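Local coordinates for outer membrane protein Omp121 (PDB 5FQ8), which probably imports nutrients across the bacterial outer membrane as a TonB-dependent receptor, with a plug domain and bound calcium, at residues E178-L189 / S972-K983. Numbering follows the deposited sequence.
Sequences EYNGGVQWSTVL and SSRRFGFNLMVK. With C8E ((hydroxyethyloxy)tri(ethyloxy)octane), chain O.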
ATOM      1  N   GLU B 178     -13.796 -43.146  14.410  1.00 32.86           N
ATOM      2  CA  GLU B 178     -12.997 -43.597  13.278  1.00 32.52           C
ATOM      3  C   GLU B 178     -11.805 -42.677  13.088  1.00 31.93           C
ATOM      4  O   GLU B 178     -11.976 -41.470  12.948  1.00 31.48           O
ATOM      5  CB  GLU B 178     -13.830 -43.624  12.008  1.00 32.28           C
ATOM      6  CG  GLU B 178     -13.067 -44.060  10.789  1.00 31.96           C
ATOM      7  CD  GLU B 178     -13.906 -44.000   9.555  1.00 31.75           C
ATOM      8  OE1 GLU B 178     -15.137 -43.868   9.694  1.00 35.33           O
ATOM      9  OE2 GLU B 178     -13.335 -44.073   8.448  1.00 37.50           O
ATOM     10  N   TYR B 179     -10.612 -43.244  13.082  1.00 31.96           N
ATOM     11  CA  TYR B 179      -9.383 -42.505  12.836  1.00 31.46           C
ATOM     12  C   TYR B 179      -8.778 -42.926  11.508  1.00 34.13           C
ATOM     13  O   TYR B 179      -8.773 -44.107  11.179  1.00 31.48           O
ATOM     14  CB  TYR B 179      -8.388 -42.738  13.942  1.00 31.79           C
ATOM     15  CG  TYR B 179      -6.990 -42.253  13.657  1.00 31.39           C
ATOM     16  CD1 TYR B 179      -6.704 -40.901  13.588  1.00 32.77           C
ATOM     17  CD2 TYR B 179      -5.948 -43.145  13.498  1.00 31.58           C
ATOM     18  CE1 TYR B 179      -5.430 -40.456  13.351  1.00 30.55           C
ATOM     19  CE2 TYR B 179      -4.670 -42.713  13.270  1.00 31.27           C
ATOM     20  CZ  TYR B 179      -4.413 -41.366  13.193  1.00 30.75           C
ATOM     21  OH  TYR B 179      -3.131 -40.930  12.956  1.00 30.47           O
ATOM     22  N   ASN B 180      -8.288 -41.956  10.738  1.00 47.81           N
ATOM     23  CA  ASN B 180      -7.485 -42.222   9.551  1.00 30.19           C
ATOM     24  C   ASN B 180      -6.178 -41.464   9.690  1.00 29.85           C
ATOM     25  O   ASN B 180      -6.186 -40.246   9.879  1.00 31.72           O
ATOM     26  CB  ASN B 180      -8.205 -41.800   8.273  1.00 29.78           C
ATOM     27  CG  ASN B 180      -9.384 -42.671   7.957  1.00 30.15           C
ATOM     28  OD1 ASN B 180      -9.248 -43.701   7.314  1.00 30.36           O
ATOM     29  ND2 ASN B 180     -10.558 -42.262   8.402  1.00 36.09           N
ATOM     30  N   GLY B 181      -5.068 -42.175   9.606  1.00 29.99           N
ATOM     31  CA  GLY B 181      -3.768 -41.558   9.722  1.00 29.74           C
ATOM     32  C   GLY B 181      -2.935 -41.887   8.508  1.00 29.49           C
ATOM     33  O   GLY B 181      -2.790 -43.050   8.154  1.00 29.81           O
ATOM     34  N   GLY B 182      -2.391 -40.875   7.840  1.00 28.95           N
ATOM     35  CA  GLY B 182      -1.766 -41.074   6.556  1.00 28.69           C
ATOM     36  C   GLY B 182      -0.394 -40.439   6.489  1.00 28.49           C
ATOM     37  O   GLY B 182      -0.051 -39.550   7.255  1.00 36.00           O
ATOM     38  N   VAL B 183       0.374 -40.916   5.525  1.00 28.38           N
ATOM     39  CA  VAL B 183       1.733 -40.468   5.268  1.00 28.19           C
ATOM     40  C   VAL B 183       1.993 -40.704   3.795  1.00 27.97           C
ATOM     41  O   VAL B 183       1.669 -41.769   3.276  1.00 28.22           O
ATOM     42  CB  VAL B 183       2.745 -41.227   6.143  1.00 28.68           C
ATOM     43  CG1 VAL B 183       4.089 -41.190   5.519  1.00 28.59           C
ATOM     44  CG2 VAL B 183       2.803 -40.632   7.517  1.00 28.82           C
ATOM     45  N   GLN B 184       2.535 -39.718   3.094  1.00 36.11           N
ATOM     46  CA  GLN B 184       2.750 -39.949   1.672  1.00 35.31           C
ATOM     47  C   GLN B 184       3.859 -39.066   1.144  1.00 27.02           C
ATOM     48  O   GLN B 184       4.070 -37.957   1.622  1.00 26.77           O
ATOM     49  CB  GLN B 184       1.478 -39.736   0.847  1.00 38.99           C
ATOM     50  CG  GLN B 184       1.220 -38.333   0.478  1.00 26.61           C
ATOM     51  CD  GLN B 184       0.283 -38.206  -0.689  1.00 26.40           C
ATOM     52  OE1 GLN B 184      -0.718 -38.898  -0.772  1.00 26.61           O
ATOM     53  NE2 GLN B 184       0.600 -37.301  -1.601  1.00 26.01           N
ATOM     54  N   TRP B 185       4.574 -39.588   0.161  1.00 27.07           N
ATOM     55  CA  TRP B 185       5.686 -38.908  -0.468  1.00 26.83           C
ATOM     56  C   TRP B 185       5.320 -38.502  -1.885  1.00 37.47           C
ATOM     57  O   TRP B 185       4.519 -39.159  -2.548  1.00 26.57           O
ATOM     58  CB  TRP B 185       6.910 -39.808  -0.506  1.00 27.21           C
ATOM     59  CG  TRP B 185       7.446 -40.112   0.792  1.00 27.56           C
ATOM     60  CD1 TRP B 185       8.496 -39.526   1.388  1.00 30.01           C
ATOM     61  CD2 TRP B 185       6.957 -41.079   1.696  1.00 27.99           C
ATOM     62  NE1 TRP B 185       8.707 -40.065   2.622  1.00 28.00           N
ATOM     63  CE2 TRP B 185       7.767 -41.032   2.830  1.00 28.26           C
ATOM     64  CE3 TRP B 185       5.910 -41.990   1.659  1.00 30.11           C
ATOM     65  CZ2 TRP B 185       7.570 -41.859   3.911  1.00 28.74           C
ATOM     66  CZ3 TRP B 185       5.719 -42.810   2.732  1.00 28.68           C
ATOM     67  CH2 TRP B 185       6.544 -42.740   3.842  1.00 28.94           C
ATOM     68  N   SER B 186       5.938 -37.427  -2.357  1.00 29.10           N
ATOM     69  CA  SER B 186       5.817 -37.024  -3.750  1.00 25.88           C
ATOM     70  C   SER B 186       7.205 -36.852  -4.339  1.00 25.89           C
ATOM     71  O   SER B 186       8.068 -36.236  -3.712  1.00 25.85           O
ATOM     72  CB  SER B 186       5.005 -35.747  -3.881  1.00 25.46           C
ATOM     73  OG  SER B 186       5.345 -34.800  -2.889  1.00 25.33           O
ATOM     74  N   THR B 187       7.432 -37.448  -5.510  1.00 25.98           N
ATOM     75  CA  THR B 187       8.636 -37.230  -6.291  1.00 25.98           C
ATOM     76  C   THR B 187       8.277 -36.796  -7.710  1.00 25.74           C
ATOM     77  O   THR B 187       7.159 -36.994  -8.188  1.00 25.68           O
ATOM     78  CB  THR B 187       9.502 -38.468  -6.365  1.00 26.44           C
ATOM     79  OG1 THR B 187       8.786 -39.474  -7.078  1.00 26.63           O
ATOM     80  CG2 THR B 187       9.844 -38.946  -4.994  1.00 26.73           C
ATOM     81  N   VAL B 188       9.266 -36.221  -8.393  1.00 25.95           N
ATOM     82  CA  VAL B 188       9.018 -35.556  -9.665  1.00 29.91           C
ATOM     83  C   VAL B 188       8.761 -36.581 -10.761  1.00 34.39           C
ATOM     84  O   VAL B 188       9.477 -37.578 -10.884  1.00 37.14           O
ATOM     85  CB  VAL B 188      10.200 -34.636 -10.005  1.00 25.31           C
ATOM     86  CG1 VAL B 188      11.479 -35.431 -10.064  1.00 25.68           C
ATOM     87  CG2 VAL B 188       9.942 -33.918 -11.288  1.00 25.09           C
ATOM     88  N   LEU B 189       7.736 -36.325 -11.574  1.00 27.98           N
ATOM     89  CA  LEU B 189       7.135 -37.326 -12.453  1.00 28.28           C
ATOM     90  C   LEU B 189       7.682 -37.317 -13.865  1.00 35.55           C
ATOM     91  O   LEU B 189       7.916 -38.384 -14.434  1.00 26.21           O
ATOM     92  CB  LEU B 189       5.623 -37.125 -12.527  1.00 25.60           C
ATOM     93  CG  LEU B 189       4.886 -38.015 -13.519  1.00 25.86           C
ATOM     94  CD1 LEU B 189       5.011 -39.442 -13.090  1.00 26.29           C
ATOM     95  CD2 LEU B 189       3.432 -37.632 -13.612  1.00 25.70           C
ATOM     96  N   SER B 972       5.034 -31.651 -12.629  1.00 24.18           N
ATOM     97  CA  SER B 972       4.062 -32.469 -11.926  1.00 24.30           C
ATOM     98  C   SER B 972       4.771 -33.565 -11.157  1.00 24.58           C
ATOM     99  O   SER B 972       5.925 -33.901 -11.417  1.00 26.87           O
ATOM    100  CB  SER B 972       3.045 -33.069 -12.884  1.00 31.89           C
ATOM    101  OG  SER B 972       3.566 -34.192 -13.561  1.00 34.53           O
ATOM    102  N   SER B 973       4.083 -34.106 -10.173  1.00 24.68           N
ATOM    103  CA  SER B 973       4.723 -35.047  -9.277  1.00 24.96           C
ATOM    104  C   SER B 973       4.030 -36.394  -9.320  1.00 25.30           C
ATOM    105  O   SER B 973       2.905 -36.538  -9.796  1.00 25.30           O
ATOM    106  CB  SER B 973       4.743 -34.529  -7.838  1.00 24.87           C
ATOM    107  OG  SER B 973       3.435 -34.452  -7.316  1.00 24.84           O
ATOM    108  N   ARG B 974       4.752 -37.372  -8.803  1.00 26.36           N
ATOM    109  CA  ARG B 974       4.284 -38.737  -8.594  1.00 27.28           C
ATOM    110  C   ARG B 974       4.045 -38.921  -7.102  1.00 26.11           C
ATOM    111  O   ARG B 974       4.942 -38.656  -6.302  1.00 26.11           O
ATOM    112  CB  ARG B 974       5.351 -39.707  -9.088  1.00 26.35           C
ATOM    113  CG  ARG B 974       4.878 -40.934  -9.681  1.00 26.72           C
ATOM    114  CD  ARG B 974       5.989 -41.935  -9.603  1.00 29.21           C
ATOM    115  NE  ARG B 974       7.174 -41.534 -10.353  1.00 27.07           N
ATOM    116  CZ  ARG B 974       7.348 -41.777 -11.644  1.00 27.17           C
ATOM    117  NH1 ARG B 974       6.406 -42.396 -12.323  1.00 27.33           N
ATOM    118  NH2 ARG B 974       8.452 -41.393 -12.252  1.00 27.14           N
ATOM    119  N   ARG B 975       2.855 -39.351  -6.715  1.00 26.23           N
ATOM    120  CA  ARG B 975       2.521 -39.436  -5.298  1.00 31.05           C
ATOM    121  C   ARG B 975       2.202 -40.863  -4.867  1.00 26.82           C
ATOM    122  O   ARG B 975       1.553 -41.611  -5.599  1.00 27.73           O
ATOM    123  CB  ARG B 975       1.362 -38.505  -4.980  1.00 31.02           C
ATOM    124  CG  ARG B 975       1.701 -37.067  -5.232  1.00 25.60           C
ATOM    125  CD  ARG B 975       0.494 -36.179  -5.133  1.00 25.38           C
ATOM    126  NE  ARG B 975      -0.473 -36.398  -6.203  1.00 28.49           N
ATOM    127  CZ  ARG B 975      -0.390 -35.852  -7.411  1.00 29.26           C
ATOM    128  NH1 ARG B 975       0.626 -35.065  -7.717  1.00 29.85           N
ATOM    129  NH2 ARG B 975      -1.323 -36.095  -8.320  1.00 34.08           N
ATOM    130  N   PHE B 976       2.647 -41.227  -3.662  1.00 27.06           N
ATOM    131  CA  PHE B 976       2.495 -42.586  -3.144  1.00 27.58           C
ATOM    132  C   PHE B 976       2.626 -42.596  -1.625  1.00 27.76           C
ATOM    133  O   PHE B 976       3.564 -42.018  -1.081  1.00 29.74           O
ATOM    134  CB  PHE B 976       3.528 -43.530  -3.765  1.00 28.31           C
ATOM    135  CG  PHE B 976       4.959 -43.064  -3.649  1.00 27.80           C
ATOM    136  CD1 PHE B 976       5.522 -42.260  -4.618  1.00 27.46           C
ATOM    137  CD2 PHE B 976       5.751 -43.467  -2.597  1.00 28.11           C
ATOM    138  CE1 PHE B 976       6.839 -41.850  -4.522  1.00 27.42           C
ATOM    139  CE2 PHE B 976       7.064 -43.062  -2.493  1.00 28.77           C
ATOM    140  CZ  PHE B 976       7.613 -42.254  -3.458  1.00 27.73           C
ATOM    141  N   GLY B 977       1.719 -43.285  -0.944  1.00 28.08           N
ATOM    142  CA  GLY B 977       1.825 -43.336   0.499  1.00 28.31           C
ATOM    143  C   GLY B 977       1.120 -44.508   1.155  1.00 28.84           C
ATOM    144  O   GLY B 977       0.782 -45.500   0.512  1.00 29.12           O
ATOM    145  N   PHE B 978       0.919 -44.370   2.469  1.00 29.01           N
ATOM    146  CA  PHE B 978       0.230 -45.334   3.312  1.00 29.54           C
ATOM    147  C   PHE B 978      -0.870 -44.643   4.101  1.00 29.43           C
ATOM    148  O   PHE B 978      -0.821 -43.445   4.342  1.00 29.03           O
ATOM    149  CB  PHE B 978       1.185 -46.018   4.288  1.00 30.01           C
ATOM    150  CG  PHE B 978       2.166 -46.921   3.624  1.00 30.26           C
ATOM    151  CD1 PHE B 978       1.740 -48.072   2.991  1.00 30.61           C
ATOM    152  CD2 PHE B 978       3.508 -46.622   3.630  1.00 30.19           C
ATOM    153  CE1 PHE B 978       2.634 -48.910   2.370  1.00 30.88           C
ATOM    154  CE2 PHE B 978       4.412 -47.450   3.013  1.00 30.45           C
ATOM    155  CZ  PHE B 978       3.976 -48.601   2.376  1.00 30.80           C
ATOM    156  N   ASN B 979      -1.868 -45.419   4.514  1.00 29.84           N
ATOM    157  CA  ASN B 979      -2.967 -44.917   5.325  1.00 29.85           C
ATOM    158  C   ASN B 979      -3.400 -45.998   6.298  1.00 30.51           C
ATOM    159  O   ASN B 979      -3.566 -47.153   5.910  1.00 30.90           O
ATOM    160  CB  ASN B 979      -4.164 -44.502   4.474  1.00 29.57           C
ATOM    161  CG  ASN B 979      -5.322 -43.974   5.313  1.00 29.62           C
ATOM    162  OD1 ASN B 979      -5.133 -43.132   6.179  1.00 29.48           O
ATOM    163  ND2 ASN B 979      -6.520 -44.466   5.053  1.00 29.85           N
ATOM    164  N   LEU B 980      -3.597 -45.618   7.553  1.00 30.67           N
ATOM    165  CA  LEU B 980      -4.082 -46.517   8.584  1.00 31.32           C
ATOM    166  C   LEU B 980      -5.474 -46.079   8.990  1.00 31.34           C
ATOM    167  O   LEU B 980      -5.694 -44.906   9.272  1.00 30.96           O
ATOM    168  CB  LEU B 980      -3.137 -46.517   9.777  1.00 31.60           C
ATOM    169  CG  LEU B 980      -3.529 -47.373  10.966  1.00 32.31           C
ATOM    170  CD1 LEU B 980      -3.992 -48.698  10.473  1.00 32.76           C
ATOM    171  CD2 LEU B 980      -2.358 -47.554  11.906  1.00 32.64           C
ATOM    172  N   MET B 981      -6.417 -47.008   8.989  1.00 31.79           N
ATOM    173  CA  MET B 981      -7.781 -46.740   9.410  1.00 31.92           C
ATOM    174  C   MET B 981      -8.090 -47.592  10.626  1.00 32.64           C
ATOM    175  O   MET B 981      -7.694 -48.750  10.692  1.00 33.12           O
ATOM    176  CB  MET B 981      -8.760 -47.026   8.308  1.00 31.85           C
ATOM    177  CG  MET B 981     -10.147 -46.592   8.607  1.00 31.93           C
ATOM    178  SD  MET B 981     -11.186 -47.886   9.208  1.00 39.74           S
ATOM    179  CE  MET B 981     -12.677 -47.531   8.315  1.00 46.12           C
ATOM    180  N   VAL B 982      -8.759 -47.004  11.607  1.00 32.76           N
ATOM    181  CA  VAL B 982      -8.930 -47.621  12.915  1.00 33.44           C
ATOM    182  C   VAL B 982     -10.313 -47.281  13.431  1.00 33.63           C
ATOM    183  O   VAL B 982     -10.541 -46.164  13.891  1.00 33.35           O
ATOM    184  CB  VAL B 982      -7.862 -47.127  13.906  1.00 33.44           C
ATOM    185  CG1 VAL B 982      -8.077 -47.749  15.236  1.00 34.18           C
ATOM    186  CG2 VAL B 982      -6.464 -47.422  13.407  1.00 33.28           C
ATOM    187  N   LYS B 983     -11.251 -48.209  13.357  1.00 34.13           N
ATOM    188  CA  LYS B 983     -12.575 -47.958  13.907  1.00 42.28           C
ATOM    189  C   LYS B 983     -12.606 -48.318  15.385  1.00 35.07           C
ATOM    190  O   LYS B 983     -12.034 -49.325  15.803  1.00 35.57           O
ATOM    191  CB  LYS B 983     -13.643 -48.743  13.151  1.00 40.22           C
ATOM    192  CG  LYS B 983     -14.526 -47.894  12.246  1.00 43.91           C
ATOM    193  CD  LYS B 983     -15.762 -48.655  11.777  1.00 50.74           C
ATOM    194  CE  LYS B 983     -16.694 -47.799  10.919  1.00 44.95           C
ATOM    195  NZ  LYS B 983     -16.125 -47.504   9.570  1.00 55.89           N
TER
HETATM  196  C1  C8E O1989       0.954 -49.034  -4.133  1.00 19.42           C
HETATM  197  C2  C8E O1989       1.642 -48.322  -5.289  1.00 23.13           C
HETATM  198  C3  C8E O1989       3.063 -47.896  -4.931  1.00 27.79           C
HETATM  199  C4  C8E O1989       3.718 -47.159  -6.095  1.00 27.61           C
HETATM  200  C5  C8E O1989       5.227 -46.992  -5.948  1.00 27.55           C
HETATM  201  C6  C8E O1989       5.639 -45.543  -6.201  1.00 26.71           C
HETATM  202  C7  C8E O1989       7.133 -45.312  -5.997  1.00 27.56           C
HETATM  203  C8  C8E O1989       7.798 -44.947  -7.316  1.00 29.05           C
HETATM  204  O9  C8E O1989       9.127 -44.537  -7.100  1.00 25.92           O
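Trp185 and Phe976 meet as a hydrogen-bonded pair of antiparallel strands, with Trp185 N giving a bond to Phe976 O (2.9 Å) and Phe976 N one to Trp185 O. Above the backbone, Trp185 CB makes an off-centre CH-pi contact, 4.2 Å from the centroid of the Phe976 ring. With CG set between the backbone N and carbonyl carbon (chi1 53°), that ring leans across the neighbouring strand; Trp185 O lies over the rim of one face, Thr187 OG1 comes to its edge in the ring plane, and the octyl chain of a detergent molecule covers the opposite face, its C6 3.6 Å from Phe976 CG. Without the ring, as with an alanine here, Trp185 CB and the detergent tail would probably lose the surface they share, opening a gap between them. Farther along, Leu189 CD1 sits over one face of the Arg974 guanidinium, 3.4 Å from NH1. On the other side of the strands, the Gln184 and Arg975 side chains lie side by side, with Gln184 NE2 against the arginine's aliphatic part, 3.7 Å from Arg975 CB; the amide and guanidinium, planes 12° apart, do not touch, and Tyr934 holds Gln184 OE1. Opposite Gln184 stands Gly977, its CA 3.6 Å from Gln184 CB; a CB on it would run into Gln184 CB and Val183 O. At the far end a long salt bridge joins Glu178 OE1 to Lys983 NZ (3.8 Å), while the bent Met981 chain lays CE against Glu178 OE2. Paired backbone bonds from Tyr179–Val982 to Thr187–Arg974 hold the strands together; strand 252-264 flanks one and strand 928-941 the other. Pairing the barrel's first strand with its C-terminal one closes the cylinder, the seam characteristic of TonB-dependent receptors.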